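Local coordinates for kojibiose phosphorylase (Gut metagenome, PDB 6W0P), which belongs to glycoside hydrolase family 65, a group of carbohydrate-active enzymes that combine an N-terminal beta-sandwich domain with a helical catalytic barrel, at residues A[135-140]-A[163-168]; A[360-365]-A[431-436]. All blocks are in the same frame, centred on the assembly; numbering follows the deposited sequence.

Interaction 1. Residues A[135-140]-A[163-168]; sequences AKIKII and IDTDIK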
ATOM      1  N   ALA A 135      44.368 -28.860 -27.545  1.00 46.05           N
ATOM      2  CA  ALA A 135      44.176 -29.745 -26.375  1.00 45.24           C
ATOM      3  C   ALA A 135      42.692 -30.043 -26.188  1.00 43.78           C
ATOM      4  O   ALA A 135      41.861 -29.144 -26.443  1.00 43.03           O
ATOM      5  CB  ALA A 135      44.747 -29.108 -25.130  1.00 45.10           C
ATOM      6  N   LYS A 136      42.403 -31.275 -25.772  1.00 42.98           N
ATOM      7  CA  LYS A 136      41.123 -31.692 -25.154  1.00 43.13           C
ATOM      8  C   LYS A 136      41.404 -31.998 -23.674  1.00 41.96           C
ATOM      9  O   LYS A 136      42.162 -32.975 -23.398  1.00 40.26           O
ATOM     10  CB  LYS A 136      40.544 -32.896 -25.901  1.00 44.66           C
ATOM     11  CG  LYS A 136      40.289 -32.632 -27.369  1.00 46.51           C
ATOM     12  CD  LYS A 136      39.425 -33.669 -28.017  1.00 49.04           C
ATOM     13  CE  LYS A 136      39.509 -33.575 -29.529  1.00 51.47           C
ATOM     14  NZ  LYS A 136      38.441 -34.360 -30.193  1.00 53.12           N
ATOM     15  N   ILE A 137      40.874 -31.161 -22.771  1.00 40.18           N
ATOM     16  CA  ILE A 137      41.033 -31.326 -21.300  1.00 39.29           C
ATOM     17  C   ILE A 137      39.682 -31.727 -20.680  1.00 39.45           C
ATOM     18  O   ILE A 137      38.722 -30.920 -20.683  1.00 37.41           O
ATOM     19  CB  ILE A 137      41.629 -30.060 -20.679  1.00 39.35           C
ATOM     20  CG1 ILE A 137      42.707 -29.442 -21.583  1.00 39.85           C
ATOM     21  CG2 ILE A 137      42.155 -30.363 -19.283  1.00 39.27           C
ATOM     22  CD1 ILE A 137      43.418 -28.261 -20.977  1.00 39.08           C
ATOM     23  N   LYS A 138      39.610 -32.962 -20.195  1.00 40.26           N
ATOM     24  CA  LYS A 138      38.457 -33.475 -19.411  1.00 41.32           C
ATOM     25  C   LYS A 138      38.559 -32.924 -17.980  1.00 39.76           C
ATOM     26  O   LYS A 138      39.565 -33.185 -17.289  1.00 37.97           O
ATOM     27  CB  LYS A 138      38.424 -35.000 -19.484  1.00 43.08           C
ATOM     28  CG  LYS A 138      37.051 -35.594 -19.219  1.00 46.55           C
ATOM     29  CD  LYS A 138      37.120 -37.020 -18.735  1.00 48.29           C
ATOM     30  CE  LYS A 138      35.817 -37.512 -18.143  1.00 49.22           C
ATOM     31  NZ  LYS A 138      36.037 -38.815 -17.482  1.00 49.86           N
ATOM     32  N   ILE A 139      37.581 -32.105 -17.595  1.00 39.66           N
ATOM     33  CA  ILE A 139      37.483 -31.458 -16.253  1.00 39.39           C
ATOM     34  C   ILE A 139      36.405 -32.203 -15.477  1.00 38.09           C
ATOM     35  O   ILE A 139      35.276 -32.280 -15.996  1.00 37.34           O
ATOM     36  CB  ILE A 139      37.070 -29.973 -16.351  1.00 40.00           C
ATOM     37  CG1 ILE A 139      37.902 -29.176 -17.359  1.00 41.01           C
ATOM     38  CG2 ILE A 139      37.062 -29.334 -14.964  1.00 39.58           C
ATOM     39  CD1 ILE A 139      39.355 -29.218 -17.098  1.00 41.28           C
ATOM     40  N   ILE A 140      36.707 -32.657 -14.263  1.00 38.01           N
ATOM     41  CA  ILE A 140      35.665 -33.148 -13.318  1.00 37.09           C
ATOM     42  C   ILE A 140      35.727 -32.259 -12.082  1.00 36.59           C
ATOM     43  O   ILE A 140      36.793 -32.207 -11.476  1.00 36.89           O
ATOM     44  CB  ILE A 140      35.859 -34.630 -12.962  1.00 37.38           C
ATOM     45  CG1 ILE A 140      36.124 -35.514 -14.183  1.00 37.96           C
ATOM     46  CG2 ILE A 140      34.674 -35.128 -12.154  1.00 37.13           C
ATOM     47  CD1 ILE A 140      36.640 -36.916 -13.826  1.00 37.59           C
ATOM     48  N   ILE A 163      46.888 -34.087 -24.593  1.00 42.82           N
ATOM     49  CA  ILE A 163      48.312 -33.739 -24.925  1.00 43.43           C
ATOM     50  C   ILE A 163      48.988 -33.139 -23.699  1.00 43.17           C
ATOM     51  O   ILE A 163      48.284 -32.613 -22.847  1.00 43.26           O
ATOM     52  CB  ILE A 163      48.436 -32.763 -26.114  1.00 44.15           C
ATOM     53  CG1 ILE A 163      47.741 -31.431 -25.832  1.00 44.38           C
ATOM     54  CG2 ILE A 163      47.940 -33.387 -27.408  1.00 44.28           C
ATOM     55  CD1 ILE A 163      47.968 -30.385 -26.893  1.00 44.53           C
ATOM     56  N   ASP A 164      50.318 -33.178 -23.662  1.00 44.52           N
ATOM     57  CA  ASP A 164      51.145 -32.357 -22.734  1.00 45.36           C
ATOM     58  C   ASP A 164      50.755 -30.887 -22.921  1.00 44.63           C
ATOM     59  O   ASP A 164      50.782 -30.410 -24.072  1.00 45.20           O
ATOM     60  CB  ASP A 164      52.649 -32.561 -22.959  1.00 45.70           C
ATOM     61  CG  ASP A 164      53.156 -33.936 -22.559  1.00 46.50           C
ATOM     62  OD1 ASP A 164      52.499 -34.589 -21.725  1.00 47.03           O
ATOM     63  OD2 ASP A 164      54.194 -34.359 -23.099  1.00 47.88           O
ATOM     64  N   THR A 165      50.359 -30.215 -21.841  1.00 43.41           N
ATOM     65  CA  THR A 165      50.090 -28.754 -21.828  1.00 43.48           C
ATOM     66  C   THR A 165      50.156 -28.229 -20.391  1.00 43.91           C
ATOM     67  O   THR A 165      50.173 -29.047 -19.427  1.00 44.22           O
ATOM     68  CB  THR A 165      48.732 -28.424 -22.464  1.00 42.93           C
ATOM     69  OG1 THR A 165      48.656 -27.006 -22.595  1.00 41.66           O
ATOM     70  CG2 THR A 165      47.548 -28.925 -21.655  1.00 42.17           C
ATOM     71  N   ASP A 166      50.155 -26.909 -20.268  1.00 43.82           N
ATOM     72  CA  ASP A 166      50.223 -26.159 -18.993  1.00 44.44           C
ATOM     73  C   ASP A 166      48.874 -25.464 -18.807  1.00 44.76           C
ATOM     74  O   ASP A 166      48.319 -24.949 -19.803  1.00 44.74           O
ATOM     75  CB  ASP A 166      51.354 -25.122 -19.000  1.00 45.80           C
ATOM     76  CG  ASP A 166      52.761 -25.687 -18.858  1.00 47.18           C
ATOM     77  OD1 ASP A 166      52.893 -26.911 -18.637  1.00 47.40           O
ATOM     78  OD2 ASP A 166      53.724 -24.887 -18.971  1.00 48.22           O
ATOM     79  N   ILE A 167      48.357 -25.444 -17.581  1.00 44.83           N
ATOM     80  CA  ILE A 167      47.143 -24.652 -17.248  1.00 45.18           C
ATOM     81  C   ILE A 167      47.419 -23.906 -15.957  1.00 44.47           C
ATOM     82  O   ILE A 167      48.310 -24.334 -15.203  1.00 44.50           O
ATOM     83  CB  ILE A 167      45.898 -25.547 -17.117  1.00 45.92           C
ATOM     84  CG1 ILE A 167      45.924 -26.357 -15.817  1.00 46.54           C
ATOM     85  CG2 ILE A 167      45.749 -26.436 -18.338  1.00 46.13           C
ATOM     86  CD1 ILE A 167      44.622 -27.068 -15.532  1.00 47.95           C
ATOM     87  N   LYS A 168      46.635 -22.864 -15.717  1.00 44.33           N
ATOM     88  CA  LYS A 168      46.619 -22.147 -14.431  1.00 45.38           C
ATOM     89  C   LYS A 168      45.284 -22.416 -13.743  1.00 42.95           C
ATOM     90  O   LYS A 168      44.255 -22.330 -14.412  1.00 43.18           O
ATOM     91  CB  LYS A 168      46.824 -20.652 -14.654  1.00 48.25           C
ATOM     92  CG  LYS A 168      47.292 -19.927 -13.406  1.00 51.01           C
ATOM     93  CD  LYS A 168      46.822 -18.495 -13.294  1.00 53.02           C
ATOM     94  CE  LYS A 168      47.173 -17.927 -11.936  1.00 54.54           C
ATOM     95  NZ  LYS A 168      47.083 -16.450 -11.932  1.00 56.21           N
TER
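Ala135 and Ile163 meet at the end of the beta-sandwich of the N-terminal domain, where two antiparallel sheets pack face to face and Ile163 lies on the approach to the second strand. Strand 135-140 belongs to the ten-stranded sheet, while strand 165-168 lies in the five-stranded one. Their axes pass 9.8 Å apart at 52°, a separation filled by side chains from both layers. The methyl of Ala135 rests against the CG1-CD1 branch of Ile163, Ala135 CB lying 3.9 Å from Ile163 CG1. Ile163 reaches it because CG1 sits between the backbone N and the carbonyl carbon (chi1 61°), and CD1 then comes equally near to the CA and CB of Ala135. Further in, Ile137 sends CD1 across the interface to the CG2 methyl of Ile167, 4.0 Å away, the two side chains sliding past each other in opposite directions. Ile137 CD1 also approaches Thr165 CG2 at 4.2 Å. That threonine turns its methyl to the isoleucine, while its hydroxyl is hydrogen-bonded to His98 of strand 94-98. Leu239 and Phe159 continue the apolar layer around Ile167. The backbone of 135-140 pairs within its own sheet, as Ile137 does with Trp130. The contact between the segments is therefore one of dispersion and hydrophobic burial, in which methyl and methylene groups fit by shape, without a directional polar bond to fix the register.

Interaction 2. Residues A[360-365]-A[431-436]; sequences YLYSNQ and MKIYND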
ATOM      1  N   TYR A 360       9.159 -33.864   9.780  1.00 29.54           N
ATOM      2  CA  TYR A 360      10.210 -33.898  10.842  1.00 30.53           C
ATOM      3  C   TYR A 360       9.685 -34.630  12.087  1.00 30.09           C
ATOM      4  O   TYR A 360      10.471 -35.330  12.718  1.00 30.74           O
ATOM      5  CB  TYR A 360      10.775 -32.499  11.121  1.00 30.60           C
ATOM      6  CG  TYR A 360      11.399 -31.887   9.890  1.00 31.01           C
ATOM      7  CD1 TYR A 360      12.659 -32.271   9.450  1.00 31.14           C
ATOM      8  CD2 TYR A 360      10.723 -30.923   9.155  1.00 30.67           C
ATOM      9  CE1 TYR A 360      13.219 -31.730   8.302  1.00 31.16           C
ATOM     10  CE2 TYR A 360      11.265 -30.378   8.001  1.00 30.99           C
ATOM     11  CZ  TYR A 360      12.519 -30.782   7.571  1.00 31.65           C
ATOM     12  OH  TYR A 360      13.046 -30.235   6.425  1.00 32.59           O
ATOM     13  N   LEU A 361       8.401 -34.481  12.414  1.00 30.70           N
ATOM     14  CA  LEU A 361       7.756 -35.119  13.589  1.00 30.84           C
ATOM     15  C   LEU A 361       7.894 -36.640  13.487  1.00 31.17           C
ATOM     16  O   LEU A 361       8.061 -37.268  14.522  1.00 30.87           O
ATOM     17  CB  LEU A 361       6.286 -34.707  13.665  1.00 30.74           C
ATOM     18  CG  LEU A 361       6.026 -33.319  14.237  1.00 30.71           C
ATOM     19  CD1 LEU A 361       4.576 -32.918  14.026  1.00 30.73           C
ATOM     20  CD2 LEU A 361       6.409 -33.225  15.711  1.00 30.58           C
ATOM     21  N   TYR A 362       7.851 -37.193  12.272  1.00 31.36           N
ATOM     22  CA  TYR A 362       7.820 -38.654  12.017  1.00 30.67           C
ATOM     23  C   TYR A 362       9.200 -39.194  11.631  1.00 30.68           C
ATOM     24  O   TYR A 362       9.292 -40.409  11.435  1.00 31.54           O
ATOM     25  CB  TYR A 362       6.758 -38.970  10.963  1.00 30.45           C
ATOM     26  CG  TYR A 362       5.354 -38.889  11.491  1.00 30.23           C
ATOM     27  CD1 TYR A 362       4.832 -39.904  12.275  1.00 30.19           C
ATOM     28  CD2 TYR A 362       4.555 -37.785  11.228  1.00 29.92           C
ATOM     29  CE1 TYR A 362       3.543 -39.826  12.765  1.00 30.52           C
ATOM     30  CE2 TYR A 362       3.259 -37.696  11.702  1.00 29.76           C
ATOM     31  CZ  TYR A 362       2.759 -38.717  12.490  1.00 30.29           C
ATOM     32  OH  TYR A 362       1.495 -38.634  12.998  1.00 30.95           O
ATOM     33  N   SER A 363      10.236 -38.358  11.564  1.00 31.17           N
ATOM     34  CA  SER A 363      11.615 -38.770  11.182  1.00 31.26           C
ATOM     35  C   SER A 363      12.664 -38.322  12.196  1.00 31.64           C
ATOM     36  O   SER A 363      13.657 -39.016  12.297  1.00 32.85           O
ATOM     37  CB  SER A 363      12.003 -38.297   9.800  1.00 30.88           C
ATOM     38  OG  SER A 363      12.079 -36.883   9.726  1.00 30.70           O
ATOM     39  N   ASN A 364      12.515 -37.194  12.879  1.00 32.03           N
ATOM     40  CA  ASN A 364      13.664 -36.586  13.606  1.00 32.27           C
ATOM     41  C   ASN A 364      13.142 -35.645  14.688  1.00 32.92           C
ATOM     42  O   ASN A 364      12.898 -34.458  14.389  1.00 33.60           O
ATOM     43  CB  ASN A 364      14.586 -35.884  12.613  1.00 31.54           C
ATOM     44  CG  ASN A 364      15.852 -35.314  13.212  1.00 32.08           C
ATOM     45  OD1 ASN A 364      16.039 -35.363  14.429  1.00 31.79           O
ATOM     46  ND2 ASN A 364      16.708 -34.751  12.350  1.00 30.80           N
ATOM     47  N   GLN A 365      13.015 -36.142  15.915  1.00 33.64           N
ATOM     48  CA  GLN A 365      12.423 -35.347  17.019  1.00 34.54           C
ATOM     49  C   GLN A 365      13.195 -34.042  17.236  1.00 35.00           C
ATOM     50  O   GLN A 365      12.564 -33.014  17.560  1.00 36.19           O
ATOM     51  CB  GLN A 365      12.421 -36.115  18.331  1.00 34.37           C
ATOM     52  CG  GLN A 365      11.652 -35.366  19.404  1.00 34.00           C
ATOM     53  CD  GLN A 365      11.644 -36.126  20.697  1.00 34.58           C
ATOM     54  OE1 GLN A 365      12.028 -37.294  20.735  1.00 35.07           O
ATOM     55  NE2 GLN A 365      11.222 -35.456  21.754  1.00 33.30           N
ATOM     56  N   MET A 431       3.596 -32.176  20.893  1.00 33.78           N
ATOM     57  CA  MET A 431       3.218 -32.850  22.156  1.00 35.56           C
ATOM     58  C   MET A 431       2.375 -34.081  21.795  1.00 36.76           C
ATOM     59  O   MET A 431       2.507 -35.105  22.481  1.00 36.62           O
ATOM     60  CB  MET A 431       2.445 -31.904  23.085  1.00 35.38           C
ATOM     61  CG  MET A 431       3.306 -30.750  23.585  1.00 35.42           C
ATOM     62  SD  MET A 431       4.715 -31.300  24.620  1.00 36.45           S
ATOM     63  CE  MET A 431       3.805 -31.994  26.001  1.00 35.81           C
ATOM     64  N   LYS A 432       1.587 -34.005  20.724  1.00 37.01           N
ATOM     65  CA  LYS A 432       0.712 -35.125  20.323  1.00 39.34           C
ATOM     66  C   LYS A 432       1.570 -36.298  19.818  1.00 38.47           C
ATOM     67  O   LYS A 432       1.171 -37.431  20.036  1.00 38.01           O
ATOM     68  CB  LYS A 432      -0.302 -34.657  19.281  1.00 41.61           C
ATOM     69  CG  LYS A 432      -1.260 -35.743  18.820  1.00 44.54           C
ATOM     70  CD  LYS A 432      -1.865 -35.463  17.474  1.00 47.99           C
ATOM     71  CE  LYS A 432      -3.276 -34.915  17.524  1.00 51.55           C
ATOM     72  NZ  LYS A 432      -3.822 -34.783  16.146  1.00 54.26           N
ATOM     73  N   ILE A 433       2.722 -36.042  19.199  1.00 36.55           N
ATOM     74  CA  ILE A 433       3.611 -37.126  18.694  1.00 36.51           C
ATOM     75  C   ILE A 433       4.564 -37.590  19.807  1.00 36.61           C
ATOM     76  O   ILE A 433       4.829 -38.795  19.859  1.00 36.85           O
ATOM     77  CB  ILE A 433       4.362 -36.670  17.427  1.00 35.94           C
ATOM     78  CG1 ILE A 433       3.410 -36.192  16.325  1.00 35.77           C
ATOM     79  CG2 ILE A 433       5.283 -37.769  16.933  1.00 36.32           C
ATOM     80  CD1 ILE A 433       2.341 -37.200  15.935  1.00 36.70           C
ATOM     81  N   TYR A 434       5.061 -36.695  20.665  1.00 37.01           N
ATOM     82  CA  TYR A 434       6.192 -36.982  21.594  1.00 37.85           C
ATOM     83  C   TYR A 434       5.874 -36.772  23.077  1.00 39.42           C
ATOM     84  O   TYR A 434       6.715 -37.167  23.918  1.00 40.85           O
ATOM     85  CB  TYR A 434       7.364 -36.081  21.243  1.00 36.42           C
ATOM     86  CG  TYR A 434       8.006 -36.500  19.956  1.00 35.45           C
ATOM     87  CD1 TYR A 434       8.718 -37.684  19.887  1.00 34.99           C
ATOM     88  CD2 TYR A 434       7.873 -35.734  18.808  1.00 34.58           C
ATOM     89  CE1 TYR A 434       9.325 -38.074  18.706  1.00 35.09           C
ATOM     90  CE2 TYR A 434       8.475 -36.111  17.625  1.00 33.85           C
ATOM     91  CZ  TYR A 434       9.203 -37.283  17.578  1.00 34.13           C
ATOM     92  OH  TYR A 434       9.797 -37.671  16.424  1.00 33.23           O
ATOM     93  N   ASN A 435       4.748 -36.136  23.392  1.00 40.51           N
ATOM     94  CA  ASN A 435       4.345 -35.771  24.775  1.00 41.39           C
ATOM     95  C   ASN A 435       5.593 -35.439  25.609  1.00 41.87           C
ATOM     96  O   ASN A 435       5.810 -36.107  26.632  1.00 43.97           O
ATOM     97  CB  ASN A 435       3.499 -36.887  25.386  1.00 41.73           C
ATOM     98  CG  ASN A 435       2.785 -36.410  26.629  1.00 42.68           C
ATOM     99  OD1 ASN A 435       2.939 -35.257  27.025  1.00 41.61           O
ATOM    100  ND2 ASN A 435       2.003 -37.287  27.241  1.00 43.41           N
ATOM    101  N   ASP A 436       6.359 -34.434  25.177  1.00 41.53           N
ATOM    102  CA  ASP A 436       7.669 -34.025  25.743  1.00 42.15           C
ATOM    103  C   ASP A 436       7.428 -33.070  26.919  1.00 43.25           C
ATOM    104  O   ASP A 436       7.369 -31.843  26.706  1.00 43.73           O
ATOM    105  CB  ASP A 436       8.526 -33.406  24.644  1.00 42.42           C
ATOM    106  CG  ASP A 436       9.907 -32.940  25.069  1.00 43.46           C
ATOM    107  OD1 ASP A 436      10.146 -32.827  26.303  1.00 43.24           O
ATOM    108  OD2 ASP A 436      10.721 -32.659  24.154  1.00 42.37           O
TER
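The CA atoms of Leu361 and Ile433 come within 6.9 Å as the last turns of helices 351-361 and 418-434 meet, the backbone after each helix bending through a short connection into a new helix. This is a meeting of two helix C-terminal ends in the catalytic domain, which in this family is an (alpha/alpha)6 barrel; Asn364 and Asp436 are the N-caps of the helices that follow. Tyr434 buries more surface than any other residue here. Gln365 CG lies 3.5 Å from the centroid of the Tyr434 ring and 6° off the normal, a CH-pi contact over one face. CG stands anti to the backbone N, over the ring; the chain continues extended, and the amide plane lies 13° from that of the ring. The opposite face is covered, toward its rim, by CG2 of the adjacent Ile433. At the far end of the ring, Tyr434 OH donates a weak hydrogen bond of 2.6 Å to Leu361 O, tying the phenol to the end of the first helix. Beside it, Leu361 CD2 packs 4.0 Å from Tyr434 CE2. Ile433 also directs CD1 to the phenol end of Tyr362, whose side chain crosses it at about a right angle; both residues touch Ile685 as well. The amide of Gln365 is held by Tyr430, whose OH bonds to Gln365 NE2 and to Asp436 OD2, an oxygen that also forms a salt bridge with Lys369. Gln365 NE2 itself stays 3.7 Å from Asp436 OD2, with the amide and carboxylate planes 89° apart.

How the interactions relate
From the N terminus, the chain first runs through the beta-sandwich domain, where interaction 1 closes a loop of 22 intervening residues: the rest of strand 135-145, the turn, and strand 152-161. Well over a hundred residues later, in the helical catalytic domain, interaction 2 closes a loop of 65 residues holding nearly all of helix 365-376, helices 379-388 and 410-413, and most of helix 418-434. The two loops follow in series and neither nest nor cross. Interactions 1 and 2 have centres about 53 Å apart and nearest atoms about 29 Å apart, on opposite sides of the chain's centre. One joins two sheets, the other two helix ends, each within its own domain.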